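Local atomic coordinates of FI20010p1 (Drosophila melanogaster, PDB entry 7CFB), a protein that probably works in piRNA amplification and gene silencing, here seen as its first extended Tudor domain in the apo form. Residues T28-I33 with G131-F136; S104-I109 with T228-K233; I112-S117 with G121-Y126. All blocks are in the same frame, centred on the assembly; numbering follows the deposited sequence.

From the N terminus, the chain first lays T28-I33, the start of helix 30-36, against strand 132-136 about a hundred residues later; this is interaction 1, at an outer strand of the antiparallel Tudor sheet. Inside the loop it closes lies interaction 3, the hairpin of strands 108-117 and 123-127, whose backbone is bonded to both segments of interaction 1 (T28 N to N115 O, F136 N to Y123 O). Interaction 2 starts within that first loop, at the turn before strand 108-117, but closes near the C terminus at T228-K233. It therefore crosses interaction 1 and encloses interaction 3. The salt bridge E132-K233 joins interactions 1 and 2 directly.

Interaction 1 of 3, residues T28-I33 with G131-F136; sequences TTRRDI and GEHIHF. With SO4 (sulfate ion), chain C.
R30 lies stretched over one face of the H133 imidazole, the two side chains running past each other in opposite directions. R30 CB sits 3.7 Å from the centroid of the H133 ring, a CH-pi contact displaced toward the rim. Further along, R30 CD comes to 3.5 Å from H133 CG, and the guanidinium ends not over the ring but over the root of the histidine, with R30 CZ 3.5 Å from H133 CB. The guanidinium and ring planes are only 13° apart, nearly parallel. With CG beside the backbone N (chi1 -64°) and the chain extended from there to NE, R30 reaches past H133 to a salt bridge with D124, which fixes its polar end. Y126 stacks on the other face of the H133 ring, leaving the imidazole between a tyrosine and an aliphatic arginine stem. I33 adds a looser touch at the ring edge, its CG2 4.2 Å from H133 CE1.

Behind this, the first turn of the helix is capped by T29: D32 N donates to T29 OG1 at 3.2 Å. The same hydroxyl donates to O4 of a sulfate ion at 2.8 Å, while R31 N reaches sulfate O2 at 3.2 Å. The anion, probably from the crystallisation liquor, sits at the helix N terminus, where the dipole would probably favour it. The contact joins an N-capped helix to the outermost strand of the Tudor sheet, strand 132-136, which begins at a G1 beta bulge formed by G131 and E132 opposite L127.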
# COMPACT_ATOMS: atom_id res chain seq x y z
N THR A 28 -8.12 -15.09 0.03
CA THR A 28 -9.25 -14.16 0.26
C THR A 28 -9.45 -13.26 -0.95
O THR A 28 -8.63 -13.26 -1.79
CB THR A 28 -8.99 -13.28 1.49
OG1 THR A 28 -7.78 -12.57 1.28
CG2 THR A 28 -8.87 -14.05 2.79
N THR A 29 -10.57 -12.54 -0.97
CA THR A 29 -10.89 -11.52 -2.00
C THR A 29 -10.20 -10.19 -1.65
O THR A 29 -9.67 -10.08 -0.58
CB THR A 29 -12.39 -11.27 -2.09
OG1 THR A 29 -12.86 -10.75 -0.85
CG2 THR A 29 -13.19 -12.49 -2.47
N ARG A 30 -10.25 -9.25 -2.57
CA ARG A 30 -9.64 -7.93 -2.36
C ARG A 30 -10.30 -7.24 -1.17
O ARG A 30 -9.59 -6.68 -0.38
CB ARG A 30 -9.67 -7.18 -3.68
CG ARG A 30 -8.84 -7.85 -4.75
CD ARG A 30 -8.72 -7.03 -5.98
NE ARG A 30 -7.72 -7.54 -6.89
CZ ARG A 30 -7.43 -6.98 -8.04
NH1 ARG A 30 -8.11 -5.92 -8.43
NH2 ARG A 30 -6.51 -7.48 -8.81
N ARG A 31 -11.62 -7.32 -1.04
CA ARG A 31 -12.32 -6.71 0.11
C ARG A 31 -11.91 -7.41 1.40
O ARG A 31 -11.62 -6.73 2.34
CB ARG A 31 -13.83 -6.73 -0.08
CG ARG A 31 -14.37 -5.78 -1.13
CD ARG A 31 -13.81 -4.35 -1.17
NE ARG A 31 -13.86 -3.65 0.10
CZ ARG A 31 -12.84 -3.06 0.72
NH1 ARG A 31 -13.05 -2.49 1.88
NH2 ARG A 31 -11.63 -3.03 0.18
N ASP A 32 -11.84 -8.74 1.39
CA ASP A 32 -11.51 -9.50 2.61
C ASP A 32 -10.09 -9.21 3.08
O ASP A 32 -9.96 -8.94 4.23
CB ASP A 32 -11.73 -11.00 2.44
CG ASP A 32 -13.18 -11.42 2.36
OD1 ASP A 32 -14.03 -10.61 2.68
OD2 ASP A 32 -13.44 -12.54 1.95
N ILE A 33 -9.10 -9.17 2.19
CA ILE A 33 -7.68 -8.97 2.60
C ILE A 33 -7.53 -7.62 3.29
O ILE A 33 -6.88 -7.56 4.28
CB ILE A 33 -6.67 -9.21 1.46
CG1 ILE A 33 -5.22 -9.18 1.94
CG2 ILE A 33 -6.87 -8.23 0.32
CD1 ILE A 33 -4.91 -10.14 3.01
N GLY A 131 -2.51 0.91 -0.84
CA GLY A 131 -3.91 0.64 -1.18
C GLY A 131 -4.09 0.18 -2.61
O GLY A 131 -5.12 0.45 -3.15
N GLU A 132 -3.12 -0.55 -3.16
CA GLU A 132 -3.22 -0.99 -4.57
C GLU A 132 -3.22 -2.51 -4.69
O GLU A 132 -2.43 -3.16 -3.98
CB GLU A 132 -2.00 -0.51 -5.35
CG GLU A 132 -1.97 0.98 -5.58
CD GLU A 132 -0.72 1.36 -6.34
OE1 GLU A 132 0.12 0.47 -6.59
OE2 GLU A 132 -0.58 2.55 -6.68
N HIS A 133 -4.08 -3.03 -5.57
CA HIS A 133 -4.09 -4.48 -5.84
C HIS A 133 -3.31 -4.67 -7.13
O HIS A 133 -3.50 -3.89 -8.01
CB HIS A 133 -5.50 -5.04 -5.91
CG HIS A 133 -6.27 -4.83 -4.66
ND1 HIS A 133 -6.31 -5.75 -3.68
CD2 HIS A 133 -7.01 -3.80 -4.24
CE1 HIS A 133 -7.04 -5.32 -2.70
NE2 HIS A 133 -7.46 -4.13 -3.01
N ILE A 134 -2.36 -5.58 -7.14
CA ILE A 134 -1.52 -5.82 -8.34
C ILE A 134 -1.38 -7.32 -8.57
O ILE A 134 -1.57 -8.07 -7.65
CB ILE A 134 -0.14 -5.18 -8.16
CG1 ILE A 134 0.55 -5.70 -6.91
CG2 ILE A 134 -0.23 -3.67 -8.15
CD1 ILE A 134 1.61 -6.69 -7.22
N HIS A 135 -1.09 -7.69 -9.80
CA HIS A 135 -0.84 -9.10 -10.12
C HIS A 135 0.62 -9.42 -9.80
O HIS A 135 1.47 -8.63 -10.12
CB HIS A 135 -1.20 -9.39 -11.57
CG HIS A 135 -1.00 -10.82 -11.90
ND1 HIS A 135 -1.82 -11.78 -11.42
CD2 HIS A 135 -0.06 -11.45 -12.61
CE1 HIS A 135 -1.41 -12.94 -11.84
NE2 HIS A 135 -0.35 -12.76 -12.56
N PHE A 136 0.87 -10.54 -9.15
CA PHE A 136 2.23 -10.92 -8.77
C PHE A 136 2.59 -12.19 -9.54
O PHE A 136 2.05 -13.24 -9.24
CB PHE A 136 2.27 -11.08 -7.25
CG PHE A 136 3.59 -11.38 -6.61
CD1 PHE A 136 4.01 -12.68 -6.43
CD2 PHE A 136 4.37 -10.37 -6.11
CE1 PHE A 136 5.21 -12.95 -5.80
CE2 PHE A 136 5.57 -10.64 -5.49
CZ PHE A 136 5.99 -11.93 -5.34
S SO4 C . -15.07 -8.86 -3.17
O1 SO4 C . -16.05 -7.79 -3.06
O2 SO4 C . -13.72 -8.29 -3.26
O3 SO4 C . -15.35 -9.64 -4.38
O4 SO4 C . -15.16 -9.73 -2.00

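Interaction 2 of 3, residues S104-I109 with T228-K233; sequences SINNII and TSDPLK
N106 and D230 bring two turns together without any backbone bond between them, their CA atoms 7.8 Å apart: S104-N107 rounds the bend into strand 108-117, while D230-K233 forms a type I turn with K233 N bonded to D230 O at 3.2 Å. N106 and D230 both start toward the other segment and then cross at a slant, the amide plane turned 67° from that of the carboxylate. I105 comes from beside N106, roughly at a right angle to D230, and its CG2 methyl rests 3.7 Å from D230 OD2.

The other carboxylate oxygen looks back into its own turn. D230 CG stands anti to the backbone N (chi1 -175°), which lets OD1 accept a straight bond from L232 N at 2.8 Å (165°), and R239 adds a salt bridge to the same oxygen. That double hold probably keeps the carboxylate from rotating and leaves OD2 presented to I105 and N106. R239 also touches I105 and L232, while its carbonyl accepts from S104 OG. What meets here at the surface is a beta-hairpin turn with a G1 bulge, N107 and I108 opposite D103, and an Asx turn leading into helix 233-236.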
# COMPACT_ATOMS: atom_id res chain seq x y z
N SER A 104 12.35 -2.92 -8.65
CA SER A 104 13.76 -2.76 -9.09
C SER A 104 13.98 -1.56 -10.00
O SER A 104 14.97 -0.89 -9.80
CB SER A 104 14.38 -4.02 -9.59
OG SER A 104 13.82 -4.44 -10.79
N ILE A 105 13.05 -1.26 -10.88
CA ILE A 105 13.23 -0.09 -11.78
C ILE A 105 13.31 1.20 -10.97
O ILE A 105 14.25 1.94 -11.16
CB ILE A 105 12.08 -0.02 -12.80
CG1 ILE A 105 11.82 -1.36 -13.47
CG2 ILE A 105 12.37 1.03 -13.84
CD1 ILE A 105 12.92 -1.84 -14.34
N ASN A 106 12.39 1.39 -10.03
CA ASN A 106 12.32 2.66 -9.28
C ASN A 106 13.02 2.59 -7.93
O ASN A 106 12.89 3.49 -7.17
CB ASN A 106 10.90 3.19 -9.30
CG ASN A 106 10.44 3.31 -10.72
OD1 ASN A 106 9.55 2.59 -11.13
ND2 ASN A 106 11.07 4.17 -11.49
N ASN A 107 13.68 1.49 -7.66
CA ASN A 107 14.50 1.31 -6.44
C ASN A 107 13.75 1.57 -5.12
O ASN A 107 14.31 2.25 -4.28
CB ASN A 107 15.81 2.08 -6.55
CG ASN A 107 16.94 1.39 -5.83
OD1 ASN A 107 16.94 0.17 -5.68
ND2 ASN A 107 17.87 2.17 -5.34
N ILE A 108 12.54 1.05 -4.94
CA ILE A 108 11.86 1.18 -3.63
C ILE A 108 11.38 -0.20 -3.19
O ILE A 108 11.24 -1.05 -4.02
CB ILE A 108 10.73 2.21 -3.61
CG1 ILE A 108 9.47 1.71 -4.31
CG2 ILE A 108 11.18 3.55 -4.13
CD1 ILE A 108 8.23 2.37 -3.82
N ILE A 109 11.23 -0.40 -1.89
CA ILE A 109 10.75 -1.71 -1.38
C ILE A 109 9.49 -1.45 -0.56
O ILE A 109 9.55 -0.72 0.41
CB ILE A 109 11.85 -2.40 -0.58
CG1 ILE A 109 13.04 -2.77 -1.46
CG2 ILE A 109 11.31 -3.58 0.17
CD1 ILE A 109 14.14 -3.44 -0.72
N THR A 228 4.99 4.66 -8.62
CA THR A 228 3.54 4.76 -8.92
C THR A 228 3.31 5.26 -10.34
O THR A 228 2.40 4.79 -10.95
CB THR A 228 2.82 5.67 -7.91
OG1 THR A 228 2.83 5.02 -6.63
CG2 THR A 228 1.40 5.96 -8.31
N SER A 229 4.12 6.19 -10.80
CA SER A 229 3.95 6.80 -12.14
C SER A 229 4.70 6.04 -13.24
O SER A 229 4.63 6.48 -14.36
CB SER A 229 4.35 8.24 -12.10
OG SER A 229 5.67 8.40 -12.58
N ASP A 230 5.43 4.99 -12.90
CA ASP A 230 6.19 4.20 -13.90
C ASP A 230 5.27 3.78 -15.05
O ASP A 230 4.26 3.16 -14.78
CB ASP A 230 6.88 3.00 -13.28
CG ASP A 230 7.74 2.27 -14.29
OD1 ASP A 230 7.20 1.75 -15.21
OD2 ASP A 230 8.92 2.25 -14.12
N PRO A 231 5.66 4.01 -16.31
CA PRO A 231 4.81 3.74 -17.46
C PRO A 231 4.44 2.27 -17.66
O PRO A 231 3.54 2.00 -18.36
CB PRO A 231 5.62 4.20 -18.67
CG PRO A 231 7.02 4.30 -18.16
CD PRO A 231 6.93 4.58 -16.68
N LEU A 232 5.19 1.37 -17.08
CA LEU A 232 4.83 -0.04 -17.31
C LEU A 232 4.25 -0.74 -16.09
O LEU A 232 3.96 -1.89 -16.21
CB LEU A 232 6.06 -0.74 -17.85
CG LEU A 232 6.21 -0.47 -19.34
CD1 LEU A 232 7.29 0.53 -19.59
CD2 LEU A 232 6.42 -1.76 -20.08
N LYS A 233 3.99 -0.01 -15.01
CA LYS A 233 3.53 -0.61 -13.74
C LYS A 233 2.20 -1.33 -13.91
O LYS A 233 2.11 -2.44 -13.46
CB LYS A 233 3.44 0.46 -12.66
CG LYS A 233 2.92 -0.04 -11.32
CD LYS A 233 2.59 1.12 -10.42
CE LYS A 233 1.78 0.72 -9.22
NZ LYS A 233 2.33 -0.52 -8.64

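Interaction 3 of 3, residues I112-S117 with G121-Y126; sequences ITINSS and GGYDAY
T113 and Y126 form a hydrogen-bonded pair in the antiparallel hairpin of strands 108-117 and 123-127, with a classic beta bulge at N115 and S116, within the Tudor sheet. Y126 N donates to T113 O at 2.9 Å, and T113 N returns the bond to Y126 O. At the bulge two donors share one acceptor: D124 O takes N115 N at 2.9 Å and, weakly, S116 N at 3.4 Å. D124 N in turn finds S116 O at 2.9 Å, so the register shifts by one residue while the pairing carries on. T113 OG1 bonds to D97 O, and S117 N to E27 OE1.

The side chains of N115 and D124 add a bond of their own. With CG in the tight place between backbone N and carbonyl carbon (chi1 60°), N115 folds back over the opposite strand, and its ND2 donates to D124 OD2 at 3.0 Å. The bond is nearly straight (171°) and lies in the amide plane, yet it reaches the carboxylate from 42° above its plane. The same ND2 makes a weak bond to T28 O. D124 OD2 also pairs with R30 NE in a salt bridge and accepts from a water at 2.9 Å, which is hydrogen-bonded in turn to S116 OG. An alanine in place of N115 would take away the amide donor, and D124 OD2 and T28 O would probably lose a partner each, leaving the carboxylate to R30 and water. A second water donates to G122 O at 2.7 Å and links it to S117 OG.

The CD1 atoms of I112 and I114 both reach A125 CB, next to F136, and I114 CG2 presses to 3.6 Å from Y123 CB.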
# COMPACT_ATOMS: atom_id res chain seq x y z
N ILE A 112 3.79 -5.95 1.22
CA ILE A 112 2.87 -6.67 0.32
C ILE A 112 2.32 -7.90 1.03
O ILE A 112 2.98 -8.40 1.91
CB ILE A 112 3.65 -7.07 -0.94
CG1 ILE A 112 2.78 -7.63 -2.07
CG2 ILE A 112 4.83 -7.96 -0.61
CD1 ILE A 112 3.52 -8.09 -3.27
N THR A 113 1.15 -8.34 0.62
CA THR A 113 0.59 -9.61 1.08
C THR A 113 -0.02 -10.32 -0.15
O THR A 113 -0.53 -9.63 -0.99
CB THR A 113 -0.41 -9.40 2.21
OG1 THR A 113 -0.74 -10.72 2.58
CG2 THR A 113 -1.63 -8.63 1.80
N ILE A 114 0.09 -11.63 -0.21
CA ILE A 114 -0.55 -12.41 -1.29
C ILE A 114 -1.94 -12.80 -0.80
O ILE A 114 -2.04 -13.40 0.22
CB ILE A 114 0.27 -13.65 -1.69
CG1 ILE A 114 1.69 -13.28 -2.08
CG2 ILE A 114 -0.43 -14.38 -2.80
CD1 ILE A 114 1.78 -12.67 -3.42
N ASN A 115 -2.97 -12.41 -1.51
CA ASN A 115 -4.35 -12.72 -1.07
C ASN A 115 -4.90 -13.98 -1.75
O ASN A 115 -5.67 -14.63 -1.15
CB ASN A 115 -5.24 -11.49 -1.07
CG ASN A 115 -5.39 -10.83 -2.41
OD1 ASN A 115 -4.63 -9.95 -2.77
ND2 ASN A 115 -6.38 -11.24 -3.16
N SER A 116 -4.48 -14.28 -2.97
CA SER A 116 -5.02 -15.46 -3.68
C SER A 116 -4.11 -15.92 -4.81
O SER A 116 -3.30 -15.15 -5.25
CB SER A 116 -6.41 -15.20 -4.20
OG SER A 116 -6.40 -14.36 -5.32
N SER A 117 -4.34 -17.14 -5.25
CA SER A 117 -3.68 -17.78 -6.41
C SER A 117 -4.44 -17.39 -7.67
O SER A 117 -5.65 -17.37 -7.63
CB SER A 117 -3.67 -19.25 -6.23
OG SER A 117 -2.87 -19.87 -7.21
N GLY A 121 -2.01 -18.36 -13.67
CA GLY A 121 -0.64 -18.27 -13.21
C GLY A 121 -0.41 -17.00 -12.41
O GLY A 121 -1.03 -15.95 -12.67
N GLY A 122 0.49 -17.08 -11.44
CA GLY A 122 0.74 -15.94 -10.59
C GLY A 122 -0.26 -15.84 -9.45
O GLY A 122 -0.95 -16.81 -9.09
N TYR A 123 -0.35 -14.64 -8.88
CA TYR A 123 -1.13 -14.42 -7.68
C TYR A 123 -1.74 -13.03 -7.71
O TYR A 123 -1.29 -12.14 -8.44
CB TYR A 123 -0.27 -14.57 -6.41
CG TYR A 123 0.58 -15.82 -6.39
CD1 TYR A 123 1.84 -15.84 -6.97
CD2 TYR A 123 0.11 -16.99 -5.79
CE1 TYR A 123 2.61 -16.99 -6.97
CE2 TYR A 123 0.88 -18.14 -5.78
CZ TYR A 123 2.13 -18.13 -6.36
OH TYR A 123 2.90 -19.27 -6.35
N ASP A 124 -2.78 -12.85 -6.90
CA ASP A 124 -3.32 -11.53 -6.60
C ASP A 124 -2.69 -11.04 -5.31
O ASP A 124 -2.67 -11.76 -4.31
CB ASP A 124 -4.84 -11.58 -6.47
CG ASP A 124 -5.48 -10.21 -6.52
OD1 ASP A 124 -4.91 -9.31 -7.17
OD2 ASP A 124 -6.56 -10.03 -5.90
N ALA A 125 -2.16 -9.83 -5.35
CA ALA A 125 -1.41 -9.29 -4.21
C ALA A 125 -1.90 -7.89 -3.85
O ALA A 125 -2.39 -7.21 -4.71
CB ALA A 125 0.05 -9.28 -4.53
N TYR A 126 -1.73 -7.51 -2.60
CA TYR A 126 -2.15 -6.19 -2.12
C TYR A 126 -0.97 -5.42 -1.53
O TYR A 126 -0.30 -5.91 -0.68
CB TYR A 126 -3.28 -6.37 -1.11
CG TYR A 126 -3.85 -5.10 -0.54
CD1 TYR A 126 -4.27 -4.09 -1.35
CD2 TYR A 126 -3.96 -4.92 0.82
CE1 TYR A 126 -4.81 -2.93 -0.85
CE2 TYR A 126 -4.47 -3.76 1.35
CZ TYR A 126 -4.91 -2.76 0.51
OH TYR A 126 -5.43 -1.61 0.98
O HOH W 1 -8.24 -12.28 -5.28
O HOH W 2 -0.58 -19.52 -8.94